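Local coordinates for hypothetical protein, GDSL-like Lipase/Acylhydrolase family protein (Bacteroides uniformis, PDB 4M8K) that is of uncharacterised activity but, as a putative GDSL-like lipase/acylhydrolase, probably hydrolyses ester bonds, using the SGNH-type alpha/beta/alpha fold built on a parallel sheet, at residues A216-W219 against E220-P224; Y30-Y34 against G35-P39; S172-S175 against E176-D180. All coordinates share one frame; numbering follows the deposited sequence.

Interaction 1 of 3, residues A216-W219 against E220-P224; sequences AQVW and ESVSP
A216 O accepts from E220 N at 3.0 Å, an ordinary i to i+4 helix bond; with CG beside its backbone N, the extended E220 chain runs back past this carbonyl, E220 CG passing A216 O at 3.5 Å. One residue on, Q217 CG lies 4.1 Å from E220 OE2, the two long side chains running side by side with amide and carboxylate planes 31° apart. The polar end of Q217 is engaged by H197, whose carbonyl O accepts from NE2. V218 O receives V222 N at 2.9 Å, and the two branched chains lie side by side, pointing the same way, with V218 CG1 4.0 Å from V222 CG2. Valine suits both positions because they face inward: helix 208-222 closes the chain's fold by packing on the parallel five-stranded sheet, V218 touching I169 and I194, V222 touching Y167, and both of them F68 of helix 64-71. At W219 the carbonyl O accepts from S223 N at 2.9 Å. With CG anti to the backbone N (chi1 179°), the indole is carried out along the helix toward S223, whose CB stands over one face of the six-membered ring, 4.1 Å from the centroid and 13° off the ring normal, a CH-pi contact. Replacing W219 by an alanine would probably leave S223 CB without the aromatic face beneath it and the ring of H72 without its stacking mate. The same indole also reaches F68 and F74, bridging the helix to the region where helix 64-71 ends.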
ATOM      1  N   ALA A 216       9.763  -1.857  11.091  1.00 27.79           N
ATOM      2  CA  ALA A 216      10.868  -1.040  11.558  1.00 28.65           C
ATOM      3  C   ALA A 216      11.246   0.022  10.540  1.00 26.14           C
ATOM      4  O   ALA A 216      11.452   1.161  10.923  1.00 25.05           O
ATOM      5  CB  ALA A 216      12.100  -1.877  11.935  1.00 29.02           C
ATOM      6  N   GLN A 217      11.291  -0.339   9.259  1.00 24.61           N
ATOM      7  CA  GLN A 217      11.678   0.611   8.239  1.00 26.76           C
ATOM      8  C   GLN A 217      10.634   1.709   8.006  1.00 30.42           C
ATOM      9  O   GLN A 217      11.000   2.849   7.743  1.00 23.52           O
ATOM     10  CB  GLN A 217      12.009  -0.114   6.917  1.00 29.27           C
ATOM     11  CG  GLN A 217      13.363  -0.778   6.983  1.00 28.20           C
ATOM     12  CD  GLN A 217      13.654  -1.665   5.794  1.00 32.99           C
ATOM     13  OE1 GLN A 217      13.379  -1.310   4.638  1.00 24.55           O
ATOM     14  NE2 GLN A 217      14.233  -2.836   6.074  1.00 27.65           N
ATOM     15  N   VAL A 218       9.344   1.368   8.061  1.00 24.93           N
ATOM     16  CA  VAL A 218       8.287   2.396   8.001  1.00 26.17           C
ATOM     17  C   VAL A 218       8.463   3.378   9.186  1.00 29.28           C
ATOM     18  O   VAL A 218       8.436   4.607   9.003  1.00 30.04           O
ATOM     19  CB  VAL A 218       6.873   1.761   7.935  1.00 28.56           C
ATOM     20  CG1 VAL A 218       5.787   2.811   8.082  1.00 31.95           C
ATOM     21  CG2 VAL A 218       6.686   1.008   6.616  1.00 25.60           C
ATOM     22  N   TRP A 219       8.716   2.850  10.379  1.00 29.19           N
ATOM     23  CA  TRP A 219       8.850   3.696  11.572  1.00 28.78           C
ATOM     24  C   TRP A 219      10.079   4.600  11.475  1.00 28.93           C
ATOM     25  O   TRP A 219       9.981   5.774  11.797  1.00 31.15           O
ATOM     26  CB  TRP A 219       8.862   2.853  12.868  1.00 32.46           C
ATOM     27  CG  TRP A 219       9.032   3.658  14.153  1.00 31.57           C
ATOM     28  CD1 TRP A 219      10.084   3.590  15.031  1.00 32.24           C
ATOM     29  CD2 TRP A 219       8.162   4.671  14.661  1.00 32.50           C
ATOM     30  NE1 TRP A 219       9.910   4.484  16.045  1.00 30.89           N
ATOM     31  CE2 TRP A 219       8.733   5.150  15.861  1.00 31.46           C
ATOM     32  CE3 TRP A 219       6.946   5.207  14.234  1.00 30.92           C
ATOM     33  CZ2 TRP A 219       8.131   6.125  16.630  1.00 32.47           C
ATOM     34  CZ3 TRP A 219       6.357   6.185  14.995  1.00 35.48           C
ATOM     35  CH2 TRP A 219       6.949   6.640  16.177  1.00 40.58           C
ATOM     36  N   GLU A 220      11.187   4.105  10.923  1.00 27.07           N
ATOM     37  CA  GLU A 220      12.337   4.970  10.637  1.00 32.73           C
ATOM     38  C   GLU A 220      11.937   6.237   9.879  1.00 34.01           C
ATOM     39  O   GLU A 220      12.454   7.304  10.163  1.00 39.61           O
ATOM     40  CB  GLU A 220      13.420   4.227   9.827  1.00 40.59           C
ATOM     41  CG  GLU A 220      14.268   3.197  10.582  1.00 53.69           C
ATOM     42  CD  GLU A 220      15.109   2.309   9.636  1.00 64.47           C
ATOM     43  OE1 GLU A 220      15.467   2.805   8.550  1.00 53.36           O
ATOM     44  OE2 GLU A 220      15.395   1.113   9.946  1.00 54.12           O
ATOM     45  N   SER A 221      11.040   6.134   8.898  1.00 35.62           N
ATOM     46  CA  SER A 221      10.687   7.293   8.072  0.50 30.66           C
ATOM     47  C   SER A 221       9.583   8.132   8.715  1.00 32.05           C
ATOM     48  O   SER A 221       9.612   9.351   8.664  1.00 38.04           O
ATOM     49  CB  SER A 221      10.286   6.808   6.685  0.50 31.60           C
ATOM     50  OG  SER A 221      11.388   6.124   6.129  0.50 29.11           O
ATOM     51  N   VAL A 222       8.616   7.483   9.337  1.00 29.25           N
ATOM     52  CA  VAL A 222       7.470   8.208   9.876  1.00 37.13           C
ATOM     53  C   VAL A 222       7.817   8.967  11.182  1.00 49.09           C
ATOM     54  O   VAL A 222       7.296  10.055  11.406  1.00 44.81           O
ATOM     55  CB  VAL A 222       6.270   7.253  10.062  1.00 31.63           C
ATOM     56  CG1 VAL A 222       5.089   7.910  10.760  1.00 43.74           C
ATOM     57  CG2 VAL A 222       5.778   6.722   8.705  1.00 29.55           C
ATOM     58  N   SER A 223       8.691   8.400  12.019  1.00 42.97           N
ATOM     59  CA  SER A 223       9.045   8.973  13.316  1.00 43.77           C
ATOM     60  C   SER A 223       9.368  10.450  13.290  1.00 47.81           C
ATOM     61  O   SER A 223       8.710  11.208  13.983  1.00 57.08           O
ATOM     62  CB  SER A 223      10.277   8.279  13.895  1.00 39.11           C
ATOM     63  OG  SER A 223       9.930   7.552  15.027  1.00 49.50           O
ATOM     64  N   PRO A 224      10.422  10.859  12.550  1.00 62.01           N
ATOM     65  CA  PRO A 224      10.778  12.287  12.644  1.00 76.28           C
ATOM     66  C   PRO A 224       9.596  13.197  12.320  1.00 65.69           C
ATOM     67  O   PRO A 224       9.193  14.003  13.162  1.00 85.87           O
ATOM     68  CB  PRO A 224      11.919  12.438  11.624  1.00 76.54           C
ATOM     69  CG  PRO A 224      12.510  11.065  11.503  1.00 74.53           C
ATOM     70  CD  PRO A 224      11.343  10.125  11.656  1.00 73.48           C
TER

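Interaction 2 of 3, residues Y30-Y34 against G35-P39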
ATOM      1  N   TYR A  30       0.387  -7.844   0.808  1.00 18.67           N
ATOM      2  CA  TYR A  30       1.431  -7.673   1.838  1.00 19.35           C
ATOM      3  C   TYR A  30       0.837  -7.033   3.116  1.00 23.65           C
ATOM      4  O   TYR A  30       1.387  -7.151   4.214  1.00 19.66           O
ATOM      5  CB  TYR A  30       2.595  -6.788   1.358  1.00 17.24           C
ATOM      6  CG  TYR A  30       3.699  -7.442   0.534  1.00 16.07           C
ATOM      7  CD1 TYR A  30       3.434  -8.432  -0.384  1.00 19.53           C
ATOM      8  CD2 TYR A  30       5.020  -7.009   0.661  1.00 17.47           C
ATOM      9  CE1 TYR A  30       4.455  -9.014  -1.136  1.00 19.86           C
ATOM     10  CE2 TYR A  30       6.028  -7.557  -0.087  1.00 19.00           C
ATOM     11  CZ  TYR A  30       5.745  -8.564  -1.000  1.00 22.66           C
ATOM     12  OH  TYR A  30       6.772  -9.167  -1.730  1.00 22.27           O
ATOM     13  N   SER A  31      -0.298  -6.374   2.941  1.00 20.22           N
ATOM     14  CA  SER A  31      -0.989  -5.650   4.017  1.00 18.43           C
ATOM     15  C   SER A  31      -2.347  -6.276   4.366  1.00 19.29           C
ATOM     16  O   SER A  31      -3.177  -5.659   5.057  1.00 21.32           O
ATOM     17  CB  SER A  31      -1.117  -4.177   3.602  1.00 19.97           C
ATOM     18  OG  SER A  31       0.168  -3.600   3.408  1.00 19.35           O
ATOM     19  N   THR A  32      -2.593  -7.501   3.896  1.00 20.97           N
ATOM     20  CA  THR A  32      -3.849  -8.192   4.174  1.00 21.44           C
ATOM     21  C   THR A  32      -3.725  -9.151   5.342  1.00 22.50           C
ATOM     22  O   THR A  32      -2.648  -9.654   5.632  1.00 18.99           O
ATOM     23  CB  THR A  32      -4.443  -9.046   3.000  1.00 25.41           C
ATOM     24  OG1 THR A  32      -3.558 -10.132   2.620  1.00 22.57           O
ATOM     25  CG2 THR A  32      -4.787  -8.164   1.820  1.00 25.33           C
ATOM     26  N   PHE A  33      -4.854  -9.378   6.007  1.00 23.89           N
ATOM     27  CA  PHE A  33      -5.049 -10.524   6.918  1.00 21.24           C
ATOM     28  C   PHE A  33      -6.544 -10.770   6.979  1.00 19.80           C
ATOM     29  O   PHE A  33      -7.337  -9.826   7.208  1.00 19.59           O
ATOM     30  CB  PHE A  33      -4.445 -10.318   8.342  1.00 22.61           C
ATOM     31  CG  PHE A  33      -4.136 -11.623   9.048  1.00 21.42           C
ATOM     32  CD1 PHE A  33      -5.133 -12.302   9.727  1.00 20.82           C
ATOM     33  CD2 PHE A  33      -2.850 -12.183   9.012  1.00 18.75           C
ATOM     34  CE1 PHE A  33      -4.886 -13.531  10.335  1.00 21.75           C
ATOM     35  CE2 PHE A  33      -2.570 -13.388   9.635  1.00 22.83           C
ATOM     36  CZ  PHE A  33      -3.599 -14.088  10.290  1.00 20.41           C
ATOM     37  N   TYR A  34      -6.929 -12.012   6.714  1.00 22.21           N
ATOM     38  CA  TYR A  34      -8.332 -12.459   6.822  1.00 23.94           C
ATOM     39  C   TYR A  34      -9.042 -11.894   8.047  1.00 21.38           C
ATOM     40  O   TYR A  34      -8.545 -12.033   9.190  1.00 21.58           O
ATOM     41  CB  TYR A  34      -8.373 -14.007   6.847  1.00 24.30           C
ATOM     42  CG  TYR A  34      -9.752 -14.551   6.642  1.00 26.81           C
ATOM     43  CD1 TYR A  34     -10.396 -14.397   5.412  1.00 24.68           C
ATOM     44  CD2 TYR A  34     -10.443 -15.193   7.678  1.00 32.18           C
ATOM     45  CE1 TYR A  34     -11.672 -14.849   5.208  1.00 29.93           C
ATOM     46  CE2 TYR A  34     -11.743 -15.684   7.472  1.00 33.16           C
ATOM     47  CZ  TYR A  34     -12.335 -15.509   6.221  1.00 36.44           C
ATOM     48  OH  TYR A  34     -13.604 -15.946   5.958  1.00 46.61           O
ATOM     49  N   GLY A  35     -10.183 -11.257   7.832  1.00 20.50           N
ATOM     50  CA  GLY A  35     -10.994 -10.678   8.903  1.00 20.02           C
ATOM     51  C   GLY A  35     -10.564  -9.299   9.351  1.00 23.56           C
ATOM     52  O   GLY A  35     -11.154  -8.724  10.247  1.00 21.65           O
ATOM     53  N   HIS A  36      -9.519  -8.767   8.766  1.00 18.44           N
ATOM     54  CA  HIS A  36      -8.994  -7.482   9.215  1.00 20.90           C
ATOM     55  C   HIS A  36      -8.822  -6.524   8.053  1.00 21.25           C
ATOM     56  O   HIS A  36      -8.008  -5.583   8.122  1.00 30.80           O
ATOM     57  CB  HIS A  36      -7.618  -7.672   9.897  1.00 24.00           C
ATOM     58  CG  HIS A  36      -7.694  -8.399  11.185  1.00 25.11           C
ATOM     59  ND1 HIS A  36      -7.744  -7.753  12.405  1.00 29.20           N
ATOM     60  CD2 HIS A  36      -7.778  -9.719  11.452  1.00 22.21           C
ATOM     61  CE1 HIS A  36      -7.892  -8.650  13.362  1.00 30.56           C
ATOM     62  NE2 HIS A  36      -7.921  -9.846  12.807  1.00 26.99           N
ATOM     63  N   VAL A  37      -9.572  -6.719   6.979  1.00 22.51           N
ATOM     64  CA  VAL A  37      -9.576  -5.719   5.884  1.00 20.39           C
ATOM     65  C   VAL A  37     -10.949  -5.129   5.731  1.00 20.06           C
ATOM     66  O   VAL A  37     -11.938  -5.760   6.078  1.00 20.81           O
ATOM     67  CB  VAL A  37      -9.122  -6.374   4.558  1.00 18.23           C
ATOM     68  CG1 VAL A  37      -7.670  -6.779   4.662  1.00 20.35           C
ATOM     69  CG2 VAL A  37      -9.979  -7.600   4.203  1.00 18.69           C
ATOM     70  N   SER A  38     -11.043  -3.929   5.136  1.00 21.55           N
ATOM     71  CA  SER A  38     -12.317  -3.329   4.828  0.50 22.95           C
ATOM     72  C   SER A  38     -12.253  -2.725   3.439  1.00 22.03           C
ATOM     73  O   SER A  38     -11.337  -1.935   3.176  1.00 21.45           O
ATOM     74  CB  SER A  38     -12.627  -2.246   5.835  0.50 25.75           C
ATOM     75  OG  SER A  38     -12.492  -2.750   7.132  0.50 25.76           O
ATOM     76  N   PRO A  39     -13.203  -3.060   2.578  1.00 20.87           N
ATOM     77  CA  PRO A  39     -14.334  -3.993   2.748  1.00 22.80           C
ATOM     78  C   PRO A  39     -13.910  -5.426   3.117  1.00 21.00           C
ATOM     79  O   PRO A  39     -12.861  -5.916   2.716  1.00 22.33           O
ATOM     80  CB  PRO A  39     -15.006  -3.991   1.380  1.00 22.17           C
ATOM     81  CG  PRO A  39     -14.610  -2.675   0.740  1.00 18.21           C
ATOM     82  CD  PRO A  39     -13.250  -2.372   1.272  1.00 18.53           C
TER
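A type II beta turn from F33 to H36 reverses the chain in the long loop between strand 22-27 and helix 64-71. H36 N closes it by donating to F33 O at 2.9 Å, with an N-H...O angle of 145°. G35 fills the third turn position with phi 83°, a conformation that favours glycine, and a CB built there would come within 2.6 Å of Y34 O, the carbonyl of the central peptide. That same oxygen meets the imidazole of H36 at its edge, near the ring plane, with CD2 3.3 Å away. H36 holds CG anti to its carbonyl carbon (chi1 -68°), which sends the ring back along the turn beside F33; the two side chains lie side by side and point the same way, F33 CD1 lying 4.1 Å from H36 CD2, and their rings touch at a slant. Beyond the turn the two arms are joined by apolar contact. V37 directs CG1 at the opposite arm, 4.1 Å from T32 CA and 4.3 Å from T32 CG2, so a compact branched residue suits the contact with T32. F33 N is buried and has no partner in the model. T32 OG1 is held by W45 N and by the carbonyl O of S29, the serine of the Gly-Asp-Ser part of the family's GDSL motif, in which tyrosine follows here in place of leucine. The arms lie against strand 75-81, the outermost strand on this side of the parallel sheet, with T32 touching S81 and V37 touching N79, while F33 rests on Y46 of the same long loop.

Interaction 3 of 3, residues S172-S175 against E176-D180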
ATOM      1  N   SER A 172      10.759  -4.083  -1.988  1.00 24.82           N
ATOM      2  CA  SER A 172      12.006  -4.475  -2.624  1.00 24.09           C
ATOM      3  C   SER A 172      11.722  -5.432  -3.777  1.00 25.18           C
ATOM      4  O   SER A 172      10.651  -6.039  -3.850  1.00 24.12           O
ATOM      5  CB  SER A 172      12.914  -5.146  -1.601  1.00 23.69           C
ATOM      6  OG  SER A 172      12.244  -6.271  -1.058  1.00 26.79           O
ATOM      7  N   GLU A 173      12.705  -5.558  -4.667  1.00 24.59           N
ATOM      8  CA  GLU A 173      12.745  -6.574  -5.732  1.00 24.27           C
ATOM      9  C   GLU A 173      11.688  -6.375  -6.824  1.00 25.89           C
ATOM     10  O   GLU A 173      11.300  -7.302  -7.493  1.00 24.89           O
ATOM     11  CB  GLU A 173      12.683  -7.977  -5.119  1.00 26.00           C
ATOM     12  CG  GLU A 173      13.815  -8.194  -4.111  1.00 30.59           C
ATOM     13  CD  GLU A 173      13.704  -9.519  -3.383  1.00 33.72           C
ATOM     14  OE1 GLU A 173      12.803  -9.684  -2.560  1.00 30.23           O
ATOM     15  OE2 GLU A 173      14.524 -10.402  -3.626  1.00 36.17           O
ATOM     16  N   LEU A 174      11.248  -5.143  -7.020  1.00 28.47           N
ATOM     17  CA  LEU A 174      10.367  -4.823  -8.159  1.00 26.13           C
ATOM     18  C   LEU A 174      11.147  -4.372  -9.389  1.00 23.49           C
ATOM     19  O   LEU A 174      12.315  -4.048  -9.298  1.00 22.11           O
ATOM     20  CB  LEU A 174       9.359  -3.754  -7.757  1.00 24.41           C
ATOM     21  CG  LEU A 174       8.459  -4.114  -6.549  1.00 20.61           C
ATOM     22  CD1 LEU A 174       7.389  -3.044  -6.421  1.00 20.78           C
ATOM     23  CD2 LEU A 174       7.827  -5.502  -6.608  1.00 22.52           C
ATOM     24  N   SER A 175      10.489  -4.320 -10.542  1.00 24.37           N
ATOM     25  CA  SER A 175      11.142  -3.832 -11.752  1.00 19.96           C
ATOM     26  C   SER A 175      11.753  -2.492 -11.524  1.00 23.99           C
ATOM     27  O   SER A 175      11.272  -1.706 -10.735  1.00 25.37           O
ATOM     28  CB  SER A 175      10.145  -3.757 -12.928  1.00 21.51           C
ATOM     29  OG  SER A 175       9.165  -2.769 -12.792  1.00 21.47           O
ATOM     30  N   GLU A 176      12.828  -2.238 -12.271  1.00 26.02           N
ATOM     31  CA  GLU A 176      13.484  -0.956 -12.299  1.00 30.26           C
ATOM     32  C   GLU A 176      12.517   0.134 -12.636  1.00 24.38           C
ATOM     33  O   GLU A 176      12.495   1.165 -12.000  1.00 22.75           O
ATOM     34  CB  GLU A 176      14.578  -0.971 -13.366  1.00 32.77           C
ATOM     35  CG  GLU A 176      15.714  -0.013 -13.073  1.00 42.92           C
ATOM     36  CD  GLU A 176      16.957  -0.270 -13.946  1.00 45.65           C
ATOM     37  OE1 GLU A 176      16.852  -0.435 -15.198  1.00 37.59           O
ATOM     38  OE2 GLU A 176      18.048  -0.311 -13.359  1.00 42.70           O
ATOM     39  N   GLU A 177      11.697  -0.092 -13.637  1.00 24.59           N
ATOM     40  CA  GLU A 177      10.727   0.930 -14.070  1.00 27.25           C
ATOM     41  C   GLU A 177       9.640   1.260 -13.032  1.00 25.71           C
ATOM     42  O   GLU A 177       9.360   2.424 -12.825  1.00 22.84           O
ATOM     43  CB  GLU A 177      10.103   0.538 -15.406  1.00 28.27           C
ATOM     44  CG  GLU A 177      11.111   0.743 -16.516  1.00 38.32           C
ATOM     45  CD  GLU A 177      10.680   0.170 -17.850  1.00 55.62           C
ATOM     46  OE1 GLU A 177       9.524  -0.283 -17.979  1.00 45.46           O
ATOM     47  OE2 GLU A 177      11.519   0.163 -18.775  1.00 76.30           O
ATOM     48  N   VAL A 178       9.046   0.259 -12.377  1.00 21.38           N
ATOM     49  CA  VAL A 178       8.075   0.517 -11.322  1.00 21.65           C
ATOM     50  C   VAL A 178       8.749   1.193 -10.122  1.00 18.90           C
ATOM     51  O   VAL A 178       8.221   2.129  -9.513  1.00 18.57           O
ATOM     52  CB  VAL A 178       7.336  -0.797 -10.909  1.00 21.90           C
ATOM     53  CG1 VAL A 178       6.621  -0.664  -9.571  1.00 24.22           C
ATOM     54  CG2 VAL A 178       6.328  -1.198 -11.990  1.00 25.94           C
ATOM     55  N   THR A 179       9.939   0.744  -9.800  1.00 19.69           N
ATOM     56  CA  THR A 179      10.643   1.278  -8.656  1.00 21.86           C
ATOM     57  C   THR A 179      11.016   2.763  -8.854  1.00 22.67           C
ATOM     58  O   THR A 179      10.757   3.629  -7.970  1.00 21.75           O
ATOM     59  CB  THR A 179      11.909   0.454  -8.383  1.00 22.38           C
ATOM     60  OG1 THR A 179      11.538  -0.922  -8.110  1.00 21.76           O
ATOM     61  CG2 THR A 179      12.607   1.007  -7.191  1.00 25.65           C
ATOM     62  N   ASP A 180      11.608   3.044 -10.003  1.00 23.03           N
ATOM     63  CA  ASP A 180      12.055   4.383 -10.329  1.00 29.84           C
ATOM     64  C   ASP A 180      10.848   5.310 -10.504  1.00 29.79           C
ATOM     65  O   ASP A 180      10.881   6.504 -10.115  1.00 26.83           O
ATOM     66  CB  ASP A 180      12.892   4.398 -11.624  1.00 25.56           C
ATOM     67  CG  ASP A 180      14.301   3.819 -11.462  1.00 35.01           C
ATOM     68  OD1 ASP A 180      14.745   3.616 -10.319  1.00 34.89           O
ATOM     69  OD2 ASP A 180      14.951   3.584 -12.506  1.00 33.78           O
TER
HETATM   70  O   HOH W   1      11.885  -2.496  -5.783  1.00 21.73           O
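S175 and T179 grip each other across the first turn of helix 176-189, where the chain enters the helix from the loop after strand 165-170. S175 O takes two donors: T179 N at 2.9 Å, the regular helix bond, and the T179 hydroxyl OG1 at 2.8 Å. They reach the oxygen from opposite faces of its plane, OG1 standing 40° above the carbonyl plane. Threonine suits the place because its hydroxyl can fold back on the preceding turn while its methyl points another way. S175 is the N-cap. Its OG sits between the backbone N and the carbonyl carbon (chi1 69°), and from there it accepts from V178 N at 3.1 Å with a nearly straight N-H...O angle of 161°. The same oxygen lies against the valine, 3.3 Å from V178 CB. Next to this polar knot L174 and V178 make an apolar contact: the two side chains cross obliquely, with L174 CD1 4.0 Å from V178 CG1, and both residues lean on S124 of helix 121-126, whose hydroxyl also takes S175 N. A water fills in the flank: it accepts from L174 N and donates to T179 OG1, leaving that hydroxyl to give its own proton to S175 O. The other side of the turn is more open: E176 and E177 are exposed, E177 leading its carboxylate away from the cap, though it also touches I130. E173 finds its salt bridge with K201. The serine thus satisfies an N-H that the first helical turn cannot pair internally, the threonine hydroxyl adds a second donor to S175 O beside its backbone N-H, and the two acidic side chains near the helix start are likely to interact favourably with the positive end of its dipole.

Interactions 1 and 3 belong to helices, one in the last turns of helix 208-222 and the other at the start of helix 176-189; interaction 2 is a turn without regular structure in the loop after strand 22-27. Interaction 3 is a surface contact, whereas interactions 1 and 2 are partly buried and lean on strands of the parallel sheet: 165-170 and 192-195 for the first, 75-81 for the second. Their chemistry follows: aliphatic and aromatic packing at 216-224, a glycine-favouring type II turn at 30-39, hydroxyl capping at 172-180. None touches another; interactions 2 and 3 lie on opposite sides of the chain's centre, their own centres 25 Å apart.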